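Local atomic coordinates of beta-xylanase (Caldicellulosiruptor kristjanssonii, PDB entry 7NWN), a protein that probably binds plant cell-wall carbohydrate through a calcium-bearing family 9 carbohydrate-binding module that forms part of a multimodular, heat-stable xylanase-glucuronoyl esterase. Residues Y24-S29 with K201-S206; N41-N46 with K62-D67. All coordinates share one frame; numbering follows the deposited sequence.

Interaction 1: Y24-S29 with K201-S206. With EDO (1,2-ethanediol), chain O.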
ATOM      1  N   TYR A  24       3.404   9.295   9.437  1.00 41.34           N
ATOM      2  CA  TYR A  24       3.282   8.749  10.788  1.00 39.29           C
ATOM      3  C   TYR A  24       2.070   7.808  10.749  1.00 37.06           C
ATOM      4  O   TYR A  24       1.035   8.196  10.259  1.00 39.38           O
ATOM      5  CB  TYR A  24       3.144   9.900  11.814  1.00 43.26           C
ATOM      6  CG  TYR A  24       4.418  10.700  11.934  1.00 46.97           C
ATOM      7  CD1 TYR A  24       5.445  10.278  12.773  1.00 50.47           C
ATOM      8  CD2 TYR A  24       4.654  11.809  11.112  1.00 55.90           C
ATOM      9  CE1 TYR A  24       6.651  10.971  12.845  1.00 59.32           C
ATOM     10  CE2 TYR A  24       5.849  12.524  11.178  1.00 55.25           C
ATOM     11  CZ  TYR A  24       6.844  12.096  12.051  1.00 61.08           C
ATOM     12  OH  TYR A  24       8.029  12.759  12.116  1.00 67.92           O
ATOM     13  N   VAL A  25       2.265   6.552  11.128  1.00 39.93           N
ATOM     14  CA  VAL A  25       1.236   5.521  11.066  1.00 37.06           C
ATOM     15  C   VAL A  25       0.778   5.174  12.483  1.00 37.93           C
ATOM     16  O   VAL A  25       1.571   4.718  13.327  1.00 36.56           O
ATOM     17  CB  VAL A  25       1.829   4.274  10.403  1.00 35.89           C
ATOM     18  CG1 VAL A  25       0.771   3.166  10.187  1.00 33.66           C
ATOM     19  CG2 VAL A  25       2.574   4.648   9.116  1.00 36.50           C
ATOM     20  N   SER A  26      -0.526   5.336  12.707  1.00 35.83           N
ATOM     21  CA  SER A  26      -1.150   4.932  13.962  1.00 33.81           C
ATOM     22  C   SER A  26      -1.362   3.415  14.070  1.00 38.42           C
ATOM     23  O   SER A  26      -1.465   2.694  13.074  1.00 36.31           O
ATOM     24  CB  SER A  26      -2.451   5.626  14.082  1.00 34.90           C
ATOM     25  OG  SER A  26      -2.190   7.006  14.139  1.00 34.18           O
ATOM     26  N   TYR A  27      -1.505   2.976  15.331  1.00 33.83           N
ATOM     27  CA  TYR A  27      -1.598   1.590  15.751  1.00 36.76           C
ATOM     28  C   TYR A  27      -3.068   1.186  15.687  1.00 32.83           C
ATOM     29  O   TYR A  27      -3.948   1.928  16.145  1.00 32.90           O
ATOM     30  CB  TYR A  27      -1.079   1.426  17.185  1.00 31.98           C
ATOM     31  CG  TYR A  27      -1.144  -0.001  17.654  1.00 32.67           C
ATOM     32  CD1 TYR A  27      -2.286  -0.504  18.276  1.00 40.55           C
ATOM     33  CD2 TYR A  27      -0.075  -0.843  17.472  1.00 33.21           C
ATOM     34  CE1 TYR A  27      -2.356  -1.828  18.691  1.00 44.70           C
ATOM     35  CE2 TYR A  27      -0.144  -2.170  17.860  1.00 35.70           C
ATOM     36  CZ  TYR A  27      -1.271  -2.665  18.485  1.00 43.34           C
ATOM     37  OH  TYR A  27      -1.261  -3.971  18.867  1.00 48.40           O
ATOM     38  N   GLY A  28      -3.313   0.004  15.113  1.00 33.97           N
ATOM     39  CA  GLY A  28      -4.699  -0.467  14.993  1.00 33.74           C
ATOM     40  C   GLY A  28      -4.760  -1.729  14.150  1.00 32.18           C
ATOM     41  O   GLY A  28      -3.810  -2.029  13.423  1.00 31.07           O
ATOM     42  N   SER A  29      -5.853  -2.486  14.318  0.50 31.48           N
ATOM     43  CA  SER A  29      -6.004  -3.805  13.730  0.50 30.34           C
ATOM     44  C   SER A  29      -7.321  -3.825  12.957  0.50 33.83           C
ATOM     45  O   SER A  29      -8.368  -4.075  13.532  0.50 33.90           O
ATOM     46  CB  SER A  29      -5.998  -4.883  14.792  0.50 29.29           C
ATOM     47  OG  SER A  29      -4.741  -4.964  15.446  0.50 25.41           O
ATOM     48  N   LYS A 201       6.824   6.069   9.899  1.00 40.93           N
ATOM     49  CA  LYS A 201       7.235   5.880  11.284  1.00 49.05           C
ATOM     50  C   LYS A 201       5.997   5.482  12.091  1.00 34.63           C
ATOM     51  O   LYS A 201       4.965   6.172  12.008  1.00 38.60           O
ATOM     52  CB  LYS A 201       7.880   7.172  11.808  1.00 45.19           C
ATOM     53  CG  LYS A 201       8.356   7.121  13.268  1.00 49.87           C
ATOM     54  CD  LYS A 201       9.310   8.251  13.587  1.00 56.02           C
ATOM     55  CE  LYS A 201      10.016   8.129  14.915  1.00 58.27           C
ATOM     56  NZ  LYS A 201      10.051   9.488  15.494  1.00 71.27           N
ATOM     57  N   LEU A 202       6.117   4.349  12.788  1.00 40.01           N
ATOM     58  CA  LEU A 202       5.049   3.729  13.574  1.00 39.51           C
ATOM     59  C   LEU A 202       4.973   4.422  14.931  1.00 47.77           C
ATOM     60  O   LEU A 202       6.012   4.585  15.590  1.00 49.91           O
ATOM     61  CB  LEU A 202       5.382   2.249  13.767  1.00 40.68           C
ATOM     62  CG  LEU A 202       5.683   1.500  12.473  1.00 39.63           C
ATOM     63  CD1 LEU A 202       5.680  -0.003  12.693  1.00 39.12           C
ATOM     64  CD2 LEU A 202       4.720   1.917  11.389  1.00 38.75           C
ATOM     65  N   LYS A 203       3.761   4.863  15.293  1.00 43.58           N
ATOM     66  CA  LYS A 203       3.483   5.426  16.617  1.00 44.30           C
ATOM     67  C   LYS A 203       2.141   4.898  17.182  1.00 49.19           C
ATOM     68  O   LYS A 203       1.372   4.191  16.502  1.00 41.50           O
ATOM     69  CB  LYS A 203       3.421   6.942  16.437  1.00 44.15           C
ATOM     70  CG  LYS A 203       2.212   7.454  15.649  1.00 49.71           C
ATOM     71  CD  LYS A 203       2.110   8.961  15.691  1.00 65.49           C
ATOM     72  CE  LYS A 203       0.824   9.566  15.179  1.00 67.11           C
ATOM     73  NZ  LYS A 203      -0.349   8.881  15.762  1.00 74.17           N
ATOM     74  N   GLY A 204       1.894   5.205  18.471  1.00 50.31           N
ATOM     75  CA  GLY A 204       0.570   5.208  19.087  1.00 48.91           C
ATOM     76  C   GLY A 204       0.218   3.905  19.802  1.00 43.02           C
ATOM     77  O   GLY A 204      -0.935   3.694  20.161  1.00 50.19           O
ATOM     78  N   ARG A 205       1.168   2.970  19.930  1.00 40.32           N
ATOM     79  CA  ARG A 205       0.805   1.744  20.615  1.00 49.37           C
ATOM     80  C   ARG A 205       0.905   2.000  22.119  1.00 54.16           C
ATOM     81  O   ARG A 205       1.943   2.465  22.573  1.00 53.91           O
ATOM     82  CB  ARG A 205       1.791   0.624  20.295  1.00 38.94           C
ATOM     83  CG  ARG A 205       1.303  -0.714  20.817  1.00 38.96           C
ATOM     84  CD  ARG A 205       2.426  -1.687  20.637  1.00 41.55           C
ATOM     85  NE  ARG A 205       1.946  -3.007  20.924  1.00 53.83           N
ATOM     86  CZ  ARG A 205       2.013  -3.573  22.123  1.00 70.57           C
ATOM     87  NH1 ARG A 205       2.556  -2.912  23.137  1.00 73.32           N
ATOM     88  NH2 ARG A 205       1.541  -4.795  22.296  1.00 66.42           N
ATOM     89  N   SER A 206      -0.137   1.665  22.886  1.00 51.59           N
ATOM     90  CA  SER A 206      -0.063   1.784  24.336  1.00 52.46           C
ATOM     91  C   SER A 206       0.998   0.850  24.903  1.00 60.84           C
ATOM     92  O   SER A 206       1.182  -0.270  24.416  1.00 67.71           O
ATOM     93  CB  SER A 206      -1.340   1.452  24.982  1.00 56.64           C
ATOM     94  OG  SER A 206      -1.064   1.170  26.337  1.00 67.51           O
TER
HETATM   95  C1  EDO O 314     -10.235  -4.424  15.841  1.00 87.62           C
HETATM   96  O1  EDO O 314     -10.644  -4.183  14.493  1.00 58.84           O
HETATM   97  C2  EDO O 314      -9.665  -3.255  16.572  1.00 72.12           C
HETATM   98  O2  EDO O 314     -10.639  -2.305  16.994  1.00 73.78           O

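Interaction 2: N41-N46 with K62-D67. With EDO (1,2-ethanediol), chain K; EDO (1,2-ethanediol), chain J.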
ATOM      1  N   ASN A  41     -11.588   5.504   9.897  1.00 32.89           N
ATOM      2  CA  ASN A  41     -12.036   6.905   9.907  1.00 35.90           C
ATOM      3  C   ASN A  41     -11.256   7.778  10.898  1.00 37.63           C
ATOM      4  O   ASN A  41     -11.291   8.993  10.773  1.00 42.91           O
ATOM      5  CB  ASN A  41     -13.566   7.054  10.061  1.00 34.66           C
ATOM      6  CG  ASN A  41     -14.299   6.266   8.994  1.00 37.10           C
ATOM      7  OD1 ASN A  41     -13.907   6.275   7.835  1.00 46.17           O
ATOM      8  ND2 ASN A  41     -15.361   5.570   9.345  1.00 38.93           N
ATOM      9  N   ASN A  42     -10.493   7.184  11.816  1.00 38.79           N
ATOM     10  CA  ASN A  42      -9.698   7.925  12.791  1.00 45.90           C
ATOM     11  C   ASN A  42      -8.286   8.262  12.291  1.00 51.05           C
ATOM     12  O   ASN A  42      -7.512   8.828  13.055  1.00 53.05           O
ATOM     13  CB  ASN A  42      -9.576   7.198  14.144  1.00 44.89           C
ATOM     14  CG  ASN A  42      -9.950   8.152  15.267  1.00 60.96           C
ATOM     15  OD1 ASN A  42     -11.015   8.750  15.192  1.00 56.29           O
ATOM     16  ND2 ASN A  42      -9.074   8.409  16.242  1.00 63.24           N
ATOM     17  N   VAL A  43      -7.912   7.852  11.061  1.00 43.70           N
ATOM     18  CA  VAL A  43      -6.597   8.186  10.519  1.00 42.81           C
ATOM     19  C   VAL A  43      -6.813   8.936   9.203  1.00 45.65           C
ATOM     20  O   VAL A  43      -7.903   8.910   8.619  1.00 39.25           O
ATOM     21  CB  VAL A  43      -5.683   6.964  10.354  1.00 49.06           C
ATOM     22  CG1 VAL A  43      -5.667   6.070  11.588  1.00 49.65           C
ATOM     23  CG2 VAL A  43      -6.064   6.153   9.149  1.00 40.21           C
ATOM     24  N   GLU A  44      -5.755   9.592   8.742  1.00 37.95           N
ATOM     25  CA  GLU A  44      -5.841  10.545   7.642  1.00 41.79           C
ATOM     26  C   GLU A  44      -5.479   9.856   6.315  1.00 33.63           C
ATOM     27  O   GLU A  44      -4.606   8.966   6.265  1.00 35.65           O
ATOM     28  CB  GLU A  44      -4.927  11.713   8.032  1.00 47.18           C
ATOM     29  CG  GLU A  44      -4.356  12.499   6.874  1.00 75.83           C
ATOM     30  CD  GLU A  44      -3.110  13.316   7.210  1.00 97.27           C
ATOM     31  OE1 GLU A  44      -2.001  12.973   6.682  1.00 90.96           O
ATOM     32  OE2 GLU A  44      -3.246  14.297   7.997  1.00 80.33           O
ATOM     33  N   TRP A  45      -6.136  10.326   5.254  1.00 36.95           N
ATOM     34  CA  TRP A  45      -5.789   9.977   3.871  1.00 42.95           C
ATOM     35  C   TRP A  45      -4.417  10.549   3.489  1.00 39.11           C
ATOM     36  O   TRP A  45      -4.077  11.666   3.827  1.00 43.80           O
ATOM     37  CB  TRP A  45      -6.864  10.493   2.899  1.00 38.70           C
ATOM     38  CG  TRP A  45      -8.193   9.797   2.937  1.00 42.30           C
ATOM     39  CD1 TRP A  45      -9.389  10.365   3.285  1.00 38.00           C
ATOM     40  CD2 TRP A  45      -8.492   8.446   2.493  1.00 36.22           C
ATOM     41  NE1 TRP A  45     -10.396   9.439   3.155  1.00 39.37           N
ATOM     42  CE2 TRP A  45      -9.884   8.258   2.669  1.00 39.91           C
ATOM     43  CE3 TRP A  45      -7.731   7.377   2.002  1.00 35.27           C
ATOM     44  CZ2 TRP A  45     -10.519   7.058   2.345  1.00 34.93           C
ATOM     45  CZ3 TRP A  45      -8.347   6.170   1.708  1.00 37.95           C
ATOM     46  CH2 TRP A  45      -9.726   6.032   1.868  1.00 35.99           C
ATOM     47  N   ASN A  46      -3.606   9.769   2.801  1.00 35.23           N
ATOM     48  CA  ASN A  46      -2.408  10.244   2.134  1.00 37.70           C
ATOM     49  C   ASN A  46      -2.763  10.310   0.663  1.00 41.26           C
ATOM     50  O   ASN A  46      -3.468   9.420   0.194  1.00 44.32           O
ATOM     51  CB  ASN A  46      -1.265   9.256   2.344  1.00 38.20           C
ATOM     52  CG  ASN A  46      -1.021   9.029   3.828  1.00 41.09           C
ATOM     53  OD1 ASN A  46      -0.533   9.916   4.532  1.00 38.52           O
ATOM     54  ND2 ASN A  46      -1.404   7.865   4.322  1.00 37.15           N
ATOM     55  N   LYS A  62      -4.656   5.011   3.266  1.00 32.50           N
ATOM     56  CA  LYS A  62      -4.424   5.138   4.695  1.00 34.00           C
ATOM     57  C   LYS A  62      -3.556   3.965   5.117  1.00 32.41           C
ATOM     58  O   LYS A  62      -3.601   2.918   4.466  1.00 29.79           O
ATOM     59  CB  LYS A  62      -5.757   5.092   5.430  1.00 32.43           C
ATOM     60  CG  LYS A  62      -6.608   6.340   5.198  1.00 33.37           C
ATOM     61  CD  LYS A  62      -7.944   6.330   5.934  1.00 36.76           C
ATOM     62  CE  LYS A  62      -8.651   7.676   5.822  1.00 33.96           C
ATOM     63  NZ  LYS A  62      -9.850   7.704   6.654  1.00 37.91           N
ATOM     64  N   LEU A  63      -2.839   4.148   6.225  1.00 28.08           N
ATOM     65  CA  LEU A  63      -1.924   3.149   6.730  1.00 32.17           C
ATOM     66  C   LEU A  63      -2.271   2.940   8.185  1.00 33.99           C
ATOM     67  O   LEU A  63      -2.723   3.888   8.839  1.00 31.62           O
ATOM     68  CB  LEU A  63      -0.472   3.669   6.622  1.00 34.81           C
ATOM     69  CG  LEU A  63       0.114   3.772   5.211  1.00 37.31           C
ATOM     70  CD1 LEU A  63       1.608   4.180   5.247  1.00 35.10           C
ATOM     71  CD2 LEU A  63      -0.056   2.461   4.454  1.00 31.93           C
ATOM     72  N   MET A  64      -1.982   1.730   8.679  1.00 34.07           N
ATOM     73  CA  MET A  64      -2.185   1.415  10.089  1.00 36.59           C
ATOM     74  C   MET A  64      -1.224   0.271  10.390  1.00 36.30           C
ATOM     75  O   MET A  64      -0.852  -0.457   9.470  1.00 32.83           O
ATOM     76  CB  MET A  64      -3.646   1.002  10.319  1.00 37.69           C
ATOM     77  CG  MET A  64      -4.113   1.045  11.777  1.00 44.21           C
ATOM     78  SD  MET A  64      -5.925   0.912  11.943  1.00 42.94           S
ATOM     79  CE  MET A  64      -6.460   2.399  11.141  1.00 39.83           C
ATOM     80  N   TRP A  65      -0.775   0.129  11.645  1.00 33.86           N
ATOM     81  CA  TRP A  65       0.066  -1.009  11.991  1.00 32.02           C
ATOM     82  C   TRP A  65      -0.407  -1.668  13.279  1.00 30.86           C
ATOM     83  O   TRP A  65      -0.977  -1.011  14.141  1.00 34.03           O
ATOM     84  CB  TRP A  65       1.528  -0.572  12.168  1.00 36.12           C
ATOM     85  CG  TRP A  65       1.790   0.259  13.395  1.00 33.00           C
ATOM     86  CD1 TRP A  65       1.504   1.584  13.577  1.00 33.59           C
ATOM     87  CD2 TRP A  65       2.431  -0.185  14.603  1.00 33.71           C
ATOM     88  NE1 TRP A  65       1.930   2.009  14.813  1.00 35.03           N
ATOM     89  CE2 TRP A  65       2.526   0.945  15.457  1.00 37.77           C
ATOM     90  CE3 TRP A  65       2.943  -1.418  15.041  1.00 39.08           C
ATOM     91  CZ2 TRP A  65       3.090   0.855  16.737  1.00 35.12           C
ATOM     92  CZ3 TRP A  65       3.562  -1.490  16.283  1.00 38.45           C
ATOM     93  CH2 TRP A  65       3.579  -0.376  17.130  1.00 32.72           C
ATOM     94  N   ASP A  66      -0.118  -2.959  13.388  1.00 31.59           N
ATOM     95  CA  ASP A  66      -0.273  -3.642  14.654  1.00 36.77           C
ATOM     96  C   ASP A  66       0.994  -4.454  14.921  1.00 38.40           C
ATOM     97  O   ASP A  66       1.907  -4.463  14.105  1.00 37.32           O
ATOM     98  CB  ASP A  66      -1.590  -4.429  14.747  1.00 33.00           C
ATOM     99  CG  ASP A  66      -1.701  -5.677  13.887  1.00 34.23           C
ATOM    100  OD1 ASP A  66      -0.666  -6.286  13.543  1.00 34.01           O
ATOM    101  OD2 ASP A  66      -2.847  -6.102  13.651  1.00 35.21           O
ATOM    102  N   ASP A  67       0.975  -5.243  15.997  1.00 36.65           N
ATOM    103  CA  ASP A  67       2.155  -5.981  16.413  1.00 41.38           C
ATOM    104  C   ASP A  67       2.652  -6.909  15.317  1.00 38.21           C
ATOM    105  O   ASP A  67       3.821  -7.248  15.381  1.00 42.97           O
ATOM    106  CB  ASP A  67       1.920  -6.820  17.684  1.00 38.43           C
ATOM    107  CG  ASP A  67       1.708  -5.940  18.908  1.00 49.67           C
ATOM    108  OD1 ASP A  67       2.000  -4.710  18.847  1.00 49.78           O
ATOM    109  OD2 ASP A  67       1.178  -6.454  19.875  1.00 52.03           O
TER
HETATM  110  C1  EDO K 310      -0.069  13.138   3.243  1.00 59.61           C
HETATM  111  O1  EDO K 310       0.723  12.019   3.502  1.00 51.33           O
HETATM  112  C2  EDO K 310      -0.321  13.262   1.788  1.00 51.72           C
HETATM  113  O2  EDO K 310      -1.665  13.556   1.614  1.00 57.68           O
HETATM  114  C1  EDO J 309       5.269 -11.221  15.061  1.00 91.08           C
HETATM  115  O1  EDO J 309       5.538  -9.930  15.586  1.00 83.67           O
HETATM  116  C2  EDO J 309       6.029 -11.507  13.823  1.00 83.75           C
HETATM  117  O2  EDO J 309       7.335 -12.009  14.075  1.00 81.10           O
HETATM  118  O   HOH W   1     -11.915   5.964   6.208  1.00 38.91           O
HETATM  119  O   HOH W   2      -2.734   7.158   6.954  1.00 34.04           O

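Interaction 1: Y24-S29 with K201-S206
Residues 24-25 run parallel to residues 201-202, with Tyr24 level with Lys201 and Val25 level with Leu202, and the paired CA atoms of Val25 and Leu202 lie 4.9 Å apart. Val25 bonds through both its backbone groups. Its N donates to Lys201 O at 2.9 Å, and its O accepts from Lys203 N, also at 2.9 Å. Side chains alternate between the two faces of the sheet. On one face Tyr24 and Lys201 lie side by side, and Lys201 CD comes to 3.9 Å from Tyr24 CE1. On the other face Val25 CB meets Leu202 CD2 at 3.9 Å. This buried pair packs on Trp65 of strand 58-66. The pairing joins strand 22-25, at the start of the modelled chain, to strand 198-202 near its end. Strand 22-25 thus lies beside 198-202 at an edge of the mixed sheet in the beta-sandwich fold of the family 9 binding module. Further along, side chains keep the segments together. Lys203 bends at its last torsion (chi4 48°), which brings NZ to Ser26 OG at 3.1 Å, where it donates a hydrogen bond. Its CD and CE pass Tyr24 CB on the way. Tyr27 has CG anti to the backbone N (chi1 -179°), and its ring lies alongside the extended Arg205 chain. Arg205 CG sits over one face of this ring, 3.8 Å from the centroid, in a CH-pi contact. The guanidinium plane stands almost perpendicular to the ring, at 88°. Arg205 NE forms a salt bridge with Asp67. Trp65 meets the Tyr27 ring edge-to-face, and its NE1 donates to Lys203 O.

Interaction 2: N41-N46 with K62-D67
Lys62 lies across the indole of Trp45 and is the main link between loop 41-46 and strand 58-66, one of the two outermost strands of the four-stranded antiparallel sheet in this beta-sandwich. The loop covers this strand. Lys62 CE sits above the five-membered ring of Trp45 in a CH-pi contact, 3.4 Å from its centroid, and NZ lies over the same ring at 4.1 Å from the centroid, a cation-pi contact. The lysine chain is extended from CG to NZ, all its outer torsions near 180°, and so runs CE and NZ over the ring face. An alanine in place of Trp45 would probably leave the Lys62 chain uncovered on that side and its ammonium without this aromatic partner. Apolar packing adds Val43, whose CG2 rests on Lys62 CD at 3.7 Å. Its CG1 meets Met64 CE at 3.8 Å, the two side chains crossing at about a right angle. The polar contacts hold the lysine tip. The main hydrogen bond of NZ goes to Trp40 O; a weak one reaches Val43 O at 3.0 Å. Two waters complete the polar contacts. One accepts from NZ and donates to Asn41 OD1, so it bridges the two side chains. The other joins the backbones: it donates to Glu44 O at 2.7 Å and accepts from Leu63 N at 3.1 Å.

The centres of the two interactions lie about 8 Å apart, on the same side of the chain's centre. In chain order the segments run 24-29, 41-46, 62-67, 201-206, so interaction 2 falls wholly between the two halves of interaction 1. Interaction 1 pairs two strands of the mixed sheet. Interaction 2 lies on strand 58-66 of the four-stranded sheet. The contacts touch directly through 62-67: the salt bridge of Arg205 joins them, and Gly28 N probably donates to Trp65 O. Leu63 also packs on Val25. Together they tie the first and last strands of the module to an outer strand of the other sheet.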